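PDB 2A0B: aerobic respiration control sensor protein ArcB, which senses anaerobic conditions and activates the regulator ArcA through a four-step phosphorelay, this chain being its C-terminal histidine-containing phosphotransfer (HPt) domain. Local coordinates for residues 75-80 against 109-114; 42-47 against 103-108; 54-59 against 92-97. One frame throughout, in Å; residues are numbered along the deposited sequence.

Contact 1 of 3, residues 75-80 against 109-114; sequences LRHLQQ and RHDVEV. With ZN (zinc ion), chain B.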
loop_
_atom_site.group_PDB
_atom_site.type_symbol
_atom_site.label_atom_id
_atom_site.label_comp_id
_atom_site.label_asym_id
_atom_site.label_seq_id
_atom_site.Cartn_x
_atom_site.Cartn_y
_atom_site.Cartn_z
ATOM N N LEU A 75 -0.119 -6.310 0.403
ATOM C CA LEU A 75 -0.687 -5.275 1.434
ATOM C C LEU A 75 -2.073 -4.855 0.877
ATOM O O LEU A 75 -2.042 -3.773 0.268
ATOM C CB LEU A 75 0.336 -4.182 1.590
ATOM C CG LEU A 75 1.684 -4.615 2.288
ATOM C CD1 LEU A 75 2.778 -3.615 2.115
ATOM C CD2 LEU A 75 1.372 -4.909 3.754
ATOM N N ARG A 76 -3.063 -5.651 1.137
ATOM C CA ARG A 76 -4.400 -5.477 0.556
ATOM C C ARG A 76 -5.051 -4.124 0.982
ATOM O O ARG A 76 -5.572 -3.454 0.123
ATOM C CB ARG A 76 -5.244 -6.634 1.043
ATOM C CG ARG A 76 -6.683 -6.760 0.579
ATOM C CD ARG A 76 -7.515 -7.338 1.717
ATOM N NE ARG A 76 -7.615 -8.749 1.933
ATOM C CZ ARG A 76 -8.109 -9.771 1.234
ATOM N NH1 ARG A 76 -8.617 -9.668 0.007
ATOM N NH2 ARG A 76 -8.076 -11.015 1.724
ATOM N N HIS A 77 -4.842 -3.757 2.261
ATOM C CA HIS A 77 -5.527 -2.458 2.612
ATOM C C HIS A 77 -4.845 -1.279 2.047
ATOM O O HIS A 77 -5.478 -0.259 1.600
ATOM C CB HIS A 77 -5.524 -2.424 4.158
ATOM C CG HIS A 77 -6.041 -1.083 4.686
ATOM N ND1 HIS A 77 -7.336 -0.710 4.393
ATOM C CD2 HIS A 77 -5.409 -0.136 5.356
ATOM C CE1 HIS A 77 -7.516 0.505 4.953
ATOM N NE2 HIS A 77 -6.385 0.842 5.485
ATOM N N LEU A 78 -3.519 -1.218 1.902
ATOM C CA LEU A 78 -2.783 -0.175 1.279
ATOM C C LEU A 78 -3.130 -0.143 -0.236
ATOM O O LEU A 78 -3.219 0.895 -0.840
ATOM C CB LEU A 78 -1.263 -0.174 1.428
ATOM C CG LEU A 78 -0.745 -0.122 2.891
ATOM C CD1 LEU A 78 0.764 -0.039 2.949
ATOM C CD2 LEU A 78 -1.281 1.205 3.514
ATOM N N GLN A 79 -3.314 -1.365 -0.774
ATOM C CA GLN A 79 -3.725 -1.399 -2.201
ATOM C C GLN A 79 -5.108 -0.763 -2.447
ATOM O O GLN A 79 -5.223 0.029 -3.383
ATOM C CB GLN A 79 -3.764 -2.887 -2.621
ATOM C CG GLN A 79 -3.987 -3.026 -4.139
ATOM C CD GLN A 79 -4.222 -4.477 -4.496
ATOM O OE1 GLN A 79 -3.955 -4.836 -5.654
ATOM N NE2 GLN A 79 -4.688 -5.324 -3.634
ATOM N N GLN A 80 -5.987 -1.018 -1.495
ATOM C CA GLN A 80 -7.349 -0.440 -1.601
ATOM C C GLN A 80 -7.316 1.067 -1.389
ATOM O O GLN A 80 -7.980 1.823 -2.145
ATOM C CB GLN A 80 -8.304 -1.118 -0.640
ATOM C CG GLN A 80 -9.741 -0.602 -0.773
ATOM C CD GLN A 80 -10.296 -0.602 -2.178
ATOM O OE1 GLN A 80 -9.952 -1.477 -3.008
ATOM N NE2 GLN A 80 -11.160 0.372 -2.511
ATOM N N ARG A 109 3.866 2.170 7.760
ATOM C CA ARG A 109 4.929 1.386 8.464
ATOM C C ARG A 109 4.318 0.318 9.286
ATOM O O ARG A 109 4.803 -0.847 9.475
ATOM C CB ARG A 109 5.872 2.356 9.154
ATOM C CG ARG A 109 6.584 3.400 8.328
ATOM C CD ARG A 109 7.584 4.242 9.102
ATOM N NE ARG A 109 8.388 5.166 8.311
ATOM C CZ ARG A 109 8.042 6.386 7.932
ATOM N NH1 ARG A 109 6.830 6.854 8.238
ATOM N NH2 ARG A 109 8.873 7.117 7.204
ATOM N N HIS A 110 3.157 0.547 9.997
ATOM C CA HIS A 110 2.482 -0.456 10.753
ATOM C C HIS A 110 2.020 -1.666 9.971
ATOM O O HIS A 110 2.083 -2.814 10.349
ATOM C CB HIS A 110 1.289 0.206 11.552
ATOM C CG HIS A 110 0.339 -0.750 12.150
ATOM N ND1 HIS A 110 0.603 -1.424 13.324
ATOM C CD2 HIS A 110 -0.896 -1.227 11.820
ATOM C CE1 HIS A 110 -0.368 -2.231 13.652
ATOM N NE2 HIS A 110 -1.321 -2.134 12.756
ATOM N N ASP A 111 1.443 -1.386 8.751
ATOM C CA ASP A 111 1.003 -2.455 7.883
ATOM C C ASP A 111 2.295 -3.296 7.461
ATOM O O ASP A 111 2.029 -4.503 7.505
ATOM C CB ASP A 111 0.417 -1.860 6.598
ATOM C CG ASP A 111 -1.006 -1.336 6.670
ATOM O OD1 ASP A 111 -1.224 -0.603 7.697
ATOM O OD2 ASP A 111 -1.953 -1.595 5.930
ATOM N N VAL A 112 3.361 -2.609 7.264
ATOM C CA VAL A 112 4.586 -3.471 6.913
ATOM C C VAL A 112 4.982 -4.320 8.092
ATOM O O VAL A 112 5.288 -5.524 7.991
ATOM C CB VAL A 112 5.691 -2.544 6.498
ATOM C CG1 VAL A 112 7.095 -3.189 6.545
ATOM C CG2 VAL A 112 5.436 -1.885 5.126
ATOM N N GLU A 113 4.903 -3.745 9.357
ATOM C CA GLU A 113 5.246 -4.607 10.493
ATOM C C GLU A 113 4.353 -5.770 10.688
ATOM O O GLU A 113 4.674 -6.876 11.150
ATOM C CB GLU A 113 5.175 -3.709 11.795
ATOM C CG GLU A 113 6.264 -2.693 11.797
ATOM C CD GLU A 113 6.141 -1.595 12.857
ATOM O OE1 GLU A 113 5.048 -1.464 13.429
ATOM O OE2 GLU A 113 7.127 -0.900 13.069
ATOM N N VAL A 114 3.015 -5.710 10.426
ATOM C CA VAL A 114 2.049 -6.744 10.462
ATOM C C VAL A 114 2.407 -7.852 9.383
ATOM O O VAL A 114 2.299 -8.977 9.783
ATOM C CB VAL A 114 0.613 -6.221 10.220
ATOM C CG1 VAL A 114 -0.382 -7.331 10.096
ATOM C CG2 VAL A 114 0.243 -5.398 11.502
HETATM ZN ZN ZN B . -6.022 2.462 6.741
HETATM O O HOH W 1 -2.134 -3.274 3.888
#
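On D111 the first torsion sets CG anti to its own carbonyl carbon (chi1 -80°), and on L78 it does the same (chi1 -59°), and the two side chains meet tip to tip between the helices. Carboxylate oxygen OD2 of D111 lies 3.6 Å from L78 CG, so a polar group is packed against a branched apolar one in a buried place. A water donates to that oxygen, D111 OD2, at 2.6 Å and accepts from the backbone N of L78 at 3.2 Å, bridging the first turn of helix 76-85 to helix 93-122. The H77 ring turns its edge to the same oxygen, with CD2 3.8 Å from D111 OD2 and the ring and carboxylate planes 29° apart, nearly coplanar. Its NE2 binds the zinc ion at 2.1 Å. L75, at the N-cap position, rests CD2 3.8 Å from the carbonyl O of D111, and its CD1 packs 4.4 Å from V112 CG2. An alanine at L78 would probably open a gap beside the D111 carboxylate and leave it freer to turn away from the bridging water. Such helix-to-helix packing, here bordering a zinc site to which E103 and E107 also contribute, belongs to the four-helix bundle of HPt domains.

Contact 2 of 3, residues 42-47 against 103-108; sequences GYVSVL and EMKEEW. With ZN (zinc ion), chain B.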
loop_
_atom_site.group_PDB
_atom_site.type_symbol
_atom_site.label_atom_id
_atom_site.label_comp_id
_atom_site.label_asym_id
_atom_site.label_seq_id
_atom_site.Cartn_x
_atom_site.Cartn_y
_atom_site.Cartn_z
ATOM N N GLY A 42 9.406 8.141 -0.072
ATOM C CA GLY A 42 9.394 8.996 -1.202
ATOM C C GLY A 42 8.065 9.016 -1.924
ATOM O O GLY A 42 7.650 10.083 -2.414
ATOM N N TYR A 43 7.338 7.907 -2.031
ATOM C CA TYR A 43 6.053 7.836 -2.683
ATOM C C TYR A 43 5.036 8.709 -1.846
ATOM O O TYR A 43 4.282 9.408 -2.499
ATOM C CB TYR A 43 5.500 6.421 -2.851
ATOM C CG TYR A 43 6.332 5.496 -3.803
ATOM C CD1 TYR A 43 7.301 6.029 -4.582
ATOM C CD2 TYR A 43 5.976 4.159 -3.717
ATOM C CE1 TYR A 43 8.025 5.143 -5.452
ATOM C CE2 TYR A 43 6.676 3.235 -4.582
ATOM C CZ TYR A 43 7.637 3.842 -5.342
ATOM O OH TYR A 43 8.370 2.986 -6.252
ATOM N N VAL A 44 5.179 8.574 -0.546
ATOM C CA VAL A 44 4.159 9.358 0.257
ATOM C C VAL A 44 4.518 10.827 0.188
ATOM O O VAL A 44 3.592 11.655 0.025
ATOM C CB VAL A 44 4.138 8.790 1.661
ATOM C CG1 VAL A 44 3.364 9.773 2.607
ATOM C CG2 VAL A 44 3.460 7.444 1.796
ATOM N N SER A 45 5.797 11.203 0.184
ATOM C CA SER A 45 6.174 12.592 0.024
ATOM C C SER A 45 5.699 13.172 -1.295
ATOM O O SER A 45 5.273 14.335 -1.405
ATOM C CB SER A 45 7.677 12.797 0.222
ATOM O OG SER A 45 8.033 12.307 1.510
ATOM N N VAL A 46 5.739 12.409 -2.398
ATOM C CA VAL A 46 5.245 12.877 -3.683
ATOM C C VAL A 46 3.726 13.041 -3.629
ATOM O O VAL A 46 3.228 14.033 -4.172
ATOM C CB VAL A 46 5.620 11.922 -4.842
ATOM C CG1 VAL A 46 4.898 12.254 -6.136
ATOM C CG2 VAL A 46 7.144 12.016 -5.025
ATOM N N LEU A 47 2.980 12.134 -3.005
ATOM C CA LEU A 47 1.554 12.277 -2.830
ATOM C C LEU A 47 1.254 13.632 -2.126
ATOM O O LEU A 47 0.387 14.336 -2.643
ATOM C CB LEU A 47 0.867 11.238 -1.937
ATOM C CG LEU A 47 0.397 9.951 -2.582
ATOM C CD1 LEU A 47 -0.074 8.978 -1.511
ATOM C CD2 LEU A 47 -0.709 10.238 -3.612
ATOM N N GLU A 103 -4.126 8.989 6.006
ATOM C CA GLU A 103 -4.346 7.664 6.503
ATOM C C GLU A 103 -3.160 6.744 6.039
ATOM O O GLU A 103 -2.550 6.085 6.858
ATOM C CB GLU A 103 -5.633 7.101 5.987
ATOM C CG GLU A 103 -5.910 5.742 6.558
ATOM C CD GLU A 103 -7.150 5.144 6.001
ATOM O OE1 GLU A 103 -8.096 5.847 5.467
ATOM O OE2 GLU A 103 -7.347 3.906 6.057
ATOM N N MET A 104 -2.921 6.879 4.737
ATOM C CA MET A 104 -1.735 6.109 4.215
ATOM C C MET A 104 -0.455 6.491 4.891
ATOM O O MET A 104 0.344 5.619 5.301
ATOM C CB MET A 104 -1.558 6.435 2.706
ATOM C CG MET A 104 -0.282 5.732 2.198
ATOM S SD MET A 104 -0.742 4.276 1.204
ATOM C CE MET A 104 -1.476 5.212 -0.151
ATOM N N LYS A 105 -0.144 7.781 5.058
ATOM C CA LYS A 105 1.069 8.294 5.633
ATOM C C LYS A 105 1.228 7.743 7.051
ATOM O O LYS A 105 2.318 7.347 7.502
ATOM C CB LYS A 105 1.028 9.823 5.628
ATOM C CG LYS A 105 2.198 10.455 6.399
ATOM C CD LYS A 105 2.041 11.977 6.330
ATOM C CE LYS A 105 3.390 12.667 6.485
ATOM N NZ LYS A 105 3.216 14.135 6.752
ATOM N N GLU A 106 0.128 7.810 7.805
ATOM C CA GLU A 106 0.195 7.412 9.207
ATOM C C GLU A 106 0.324 5.922 9.410
ATOM O O GLU A 106 0.881 5.523 10.450
ATOM C CB GLU A 106 -1.077 7.868 10.019
ATOM C CG GLU A 106 -1.097 9.386 10.183
ATOM C CD GLU A 106 -2.360 9.887 10.936
ATOM O OE1 GLU A 106 -3.005 9.126 11.641
ATOM O OE2 GLU A 106 -2.604 11.079 10.704
ATOM N N GLU A 107 -0.191 5.031 8.543
ATOM C CA GLU A 107 -0.232 3.639 8.819
ATOM C C GLU A 107 0.774 2.722 7.967
ATOM O O GLU A 107 0.758 1.597 8.480
ATOM C CB GLU A 107 -1.572 3.036 8.539
ATOM C CG GLU A 107 -1.869 2.892 7.029
ATOM C CD GLU A 107 -3.170 2.204 6.890
ATOM O OE1 GLU A 107 -3.458 1.067 7.258
ATOM O OE2 GLU A 107 -4.076 2.941 6.390
ATOM N N TRP A 108 1.373 3.314 6.991
ATOM C CA TRP A 108 2.024 2.205 6.163
ATOM C C TRP A 108 3.147 1.460 6.892
ATOM O O TRP A 108 3.180 0.236 6.602
ATOM C CB TRP A 108 2.512 2.839 4.875
ATOM C CG TRP A 108 3.667 3.740 4.947
ATOM C CD1 TRP A 108 3.708 5.101 5.080
ATOM C CD2 TRP A 108 5.070 3.368 4.945
ATOM N NE1 TRP A 108 4.952 5.614 5.110
ATOM C CE2 TRP A 108 5.827 4.492 5.031
ATOM C CE3 TRP A 108 5.632 2.054 4.834
ATOM C CZ2 TRP A 108 7.234 4.510 5.049
ATOM C CZ3 TRP A 108 7.028 2.073 4.852
ATOM C CH2 TRP A 108 7.783 3.236 4.949
HETATM ZN ZN ZN B . -6.022 2.462 6.741
#
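The indole of W108 meets V44 obliquely, the methyl CG2 of V44 lying 4.0 Å from W108 CD1 and about as far from NE1, on the five-membered part of the ring. At the indole's edge, in its plane, sits the carbonyl O of M104, one turn earlier in the same helix. A chi1 of 71° puts W108 CG between the backbone N and the carbonyl carbon, the position from which the indole meets V44 CG2. M40 and P41 of helix 26-52 also touch the indole, so its neighbours from that helix extend beyond V44.

V44 is the hub of the contact, and its two methyls divide the work. While CG2 serves W108, CG1 is set against K105, 3.8 Å from its CB, the two side chains crossing at about a right angle. Beyond that point the lysine chain runs on extended, and its NZ has a long, weak ion pair with E48. M104 is modelled in two conformers, so its contacts are less certain; in the one given, its CG lies 4.1 Å from V44 CG2 and its CE 4.2 Å from CD1 of L47, one turn further along helix 26-52. The contact is thus apolar at its centre with a charged chain along its border.

Elsewhere on the 103-108 segment, where neither side chain touches 42-47, E103 OE2 and E107 OE2 bind the zinc ion at 2.1 and 2.0 Å, and H77 is the third ligand from this chain. The helices themselves run nearly antiparallel, their N-to-C directions 161° apart and the short axes 10.4 Å from each other. One helix therefore presents an apolar face to its neighbour and metal ligands on another, in the antiparallel packing of an HPt four-helix bundle.

Contact 3 of 3, residues 54-59 against 92-97; sequences QDKKGI and AWEDNV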
loop_
_atom_site.group_PDB
_atom_site.type_symbol
_atom_site.label_atom_id
_atom_site.label_comp_id
_atom_site.label_asym_id
_atom_site.label_seq_id
_atom_site.Cartn_x
_atom_site.Cartn_y
_atom_site.Cartn_z
ATOM N N GLN A 54 -2.379 20.859 -5.542
ATOM C CA GLN A 54 -3.682 20.540 -6.117
ATOM C C GLN A 54 -3.504 19.990 -7.510
ATOM O O GLN A 54 -4.275 20.259 -8.439
ATOM C CB GLN A 54 -4.609 21.781 -5.969
ATOM C CG GLN A 54 -4.897 21.990 -4.489
ATOM C CD GLN A 54 -5.963 22.916 -4.003
ATOM O OE1 GLN A 54 -5.724 23.708 -3.069
ATOM N NE2 GLN A 54 -7.177 22.868 -4.549
ATOM N N ASP A 55 -2.479 19.127 -7.700
ATOM C CA ASP A 55 -2.205 18.538 -9.024
ATOM C C ASP A 55 -2.895 17.183 -9.086
ATOM O O ASP A 55 -2.367 16.168 -8.618
ATOM C CB ASP A 55 -0.705 18.432 -9.214
ATOM C CG ASP A 55 -0.215 17.719 -10.453
ATOM O OD1 ASP A 55 -0.992 17.239 -11.286
ATOM O OD2 ASP A 55 1.015 17.594 -10.646
ATOM N N LYS A 56 -4.110 17.107 -9.613
ATOM C CA LYS A 56 -4.914 15.922 -9.675
ATOM C C LYS A 56 -4.256 14.786 -10.470
ATOM O O LYS A 56 -4.264 13.658 -9.968
ATOM C CB LYS A 56 -6.314 16.217 -10.237
ATOM C CG LYS A 56 -7.119 14.945 -10.420
ATOM C CD LYS A 56 -8.320 15.163 -11.324
ATOM C CE LYS A 56 -9.574 15.178 -10.482
ATOM N NZ LYS A 56 -10.786 15.438 -11.335
ATOM N N LYS A 57 -3.633 15.104 -11.597
ATOM C CA LYS A 57 -2.966 14.053 -12.379
ATOM C C LYS A 57 -1.808 13.457 -11.572
ATOM O O LYS A 57 -1.589 12.245 -11.654
ATOM C CB LYS A 57 -2.501 14.598 -13.727
ATOM C CG LYS A 57 -1.409 13.804 -14.424
ATOM C CD LYS A 57 -1.340 14.107 -15.923
ATOM C CE LYS A 57 0.032 13.701 -16.457
ATOM N NZ LYS A 57 0.001 12.404 -17.191
ATOM N N GLY A 58 -1.071 14.286 -10.871
ATOM C CA GLY A 58 0.074 13.877 -10.046
ATOM C C GLY A 58 -0.384 12.967 -8.926
ATOM O O GLY A 58 0.191 11.926 -8.600
ATOM N N ILE A 59 -1.499 13.334 -8.234
ATOM C CA ILE A 59 -2.040 12.501 -7.195
ATOM C C ILE A 59 -2.532 11.164 -7.712
ATOM O O ILE A 59 -2.230 10.127 -7.107
ATOM C CB ILE A 59 -3.264 13.183 -6.478
ATOM C CG1 ILE A 59 -2.794 14.482 -5.812
ATOM C CG2 ILE A 59 -3.957 12.220 -5.529
ATOM C CD1 ILE A 59 -4.052 15.283 -5.375
ATOM N N ALA A 92 -17.038 10.858 -3.634
ATOM C CA ALA A 92 -16.338 11.351 -2.437
ATOM C C ALA A 92 -14.897 11.733 -2.638
ATOM O O ALA A 92 -14.142 12.148 -1.777
ATOM C CB ALA A 92 -16.418 10.264 -1.377
ATOM N N TRP A 93 -14.305 11.574 -3.877
ATOM C CA TRP A 93 -12.899 11.823 -4.071
ATOM C C TRP A 93 -12.354 13.160 -3.640
ATOM O O TRP A 93 -11.403 13.326 -2.914
ATOM C CB TRP A 93 -12.480 11.526 -5.571
ATOM C CG TRP A 93 -11.000 11.525 -5.815
ATOM C CD1 TRP A 93 -10.195 10.371 -5.733
ATOM C CD2 TRP A 93 -10.133 12.573 -6.150
ATOM N NE1 TRP A 93 -8.924 10.752 -6.049
ATOM C CE2 TRP A 93 -8.784 12.071 -6.308
ATOM C CE3 TRP A 93 -10.290 13.955 -6.385
ATOM C CZ2 TRP A 93 -7.742 12.898 -6.642
ATOM C CZ3 TRP A 93 -9.220 14.748 -6.717
ATOM C CH2 TRP A 93 -7.912 14.244 -6.836
ATOM N N GLU A 94 -13.033 14.273 -4.074
ATOM C CA GLU A 94 -12.529 15.580 -3.697
ATOM C C GLU A 94 -12.625 15.785 -2.149
ATOM O O GLU A 94 -11.672 16.399 -1.659
ATOM C CB GLU A 94 -13.432 16.640 -4.386
ATOM C CG GLU A 94 -13.092 16.842 -5.854
ATOM C CD GLU A 94 -11.873 17.677 -6.148
ATOM O OE1 GLU A 94 -11.345 18.404 -5.280
ATOM O OE2 GLU A 94 -11.365 17.660 -7.305
ATOM N N ASP A 95 -13.667 15.232 -1.591
ATOM C CA ASP A 95 -13.810 15.438 -0.123
ATOM C C ASP A 95 -12.783 14.636 0.685
ATOM O O ASP A 95 -12.405 14.996 1.782
ATOM C CB ASP A 95 -15.140 14.943 0.374
ATOM C CG ASP A 95 -16.344 15.941 0.075
ATOM O OD1 ASP A 95 -15.949 17.026 -0.274
ATOM O OD2 ASP A 95 -17.337 15.218 0.136
ATOM N N ASN A 96 -12.434 13.432 0.156
ATOM C CA ASN A 96 -11.707 12.488 0.991
ATOM C C ASN A 96 -10.282 12.181 0.516
ATOM O O ASN A 96 -9.592 11.610 1.383
ATOM C CB ASN A 96 -12.535 11.188 0.915
ATOM C CG ASN A 96 -13.781 11.224 1.805
ATOM O OD1 ASN A 96 -13.824 12.190 2.575
ATOM N ND2 ASN A 96 -14.630 10.233 1.703
ATOM N N VAL A 97 -9.879 12.693 -0.626
ATOM C CA VAL A 97 -8.485 12.254 -1.016
ATOM C C VAL A 97 -7.426 12.686 -0.075
ATOM O O VAL A 97 -6.444 11.972 0.233
ATOM C CB VAL A 97 -8.281 12.669 -2.478
ATOM C CG1 VAL A 97 -8.071 14.163 -2.651
ATOM C CG2 VAL A 97 -7.062 11.856 -2.967
#
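K56 and I59 approach the benzene part of the W93 indole through aliphatic carbons. K56 CG is 3.7 Å from W93 CH2, and the lysine chain, bent at chi3, brings CE to 3.8 Å from W93 CZ3. From one turn further along helix 56-72, I59 CG2 reaches W93 CZ2 at 4.0 Å and V97 CG2 at the same distance. Both K56 and I59 come to the ring obliquely. That methyl of I59 therefore sits where tryptophan and valine meet, while V97 CB lies 3.9 Å above the indole plane, over its centre, and backs the ring from within its own helix.

Further out, W93 NE1 is hydrogen-bonded to the carbonyl O of I85, which would fix how the indole is turned, and P88 packs on both W93 and K56. On the other side, D55 caps the start of helix 56-72: its OD1 accepts from G58 N at 3.0 Å, met from well above the carboxylate plane. Q54 before it ends the preceding helix in a Schellman motif, so one helix stops and the next begins after a short turn.

The charged ends remain apart, K56 NZ lying 4.6 Å from E94 OE2. Opposite charges at that separation would probably attract only modestly, which implies that contact between these two helix starts rests mainly on apolar packing around W93.

How the contacts relate
From the N terminus, helix 26-52 supplies 42-47, the first half of contact 2. The start of helix 56-72, with the turn before it, then supplies 54-59 for contact 3, and that of helix 76-85 supplies 75-80 for contact 1. All three wait for the last helix, 93-122, which answers in turn at 92-97, 103-108 and 109-114. Contact 3 closes first and is nested inside the loop of contact 2; contact 1 closes last and crosses both. The final helix thus ties three preceding helices together. Contacts 1 and 2 touch and share the zinc ion, L47 of contact 2 touches I59 of contact 3, and contacts 1 and 3 remain about 10 Å apart at their nearest atoms.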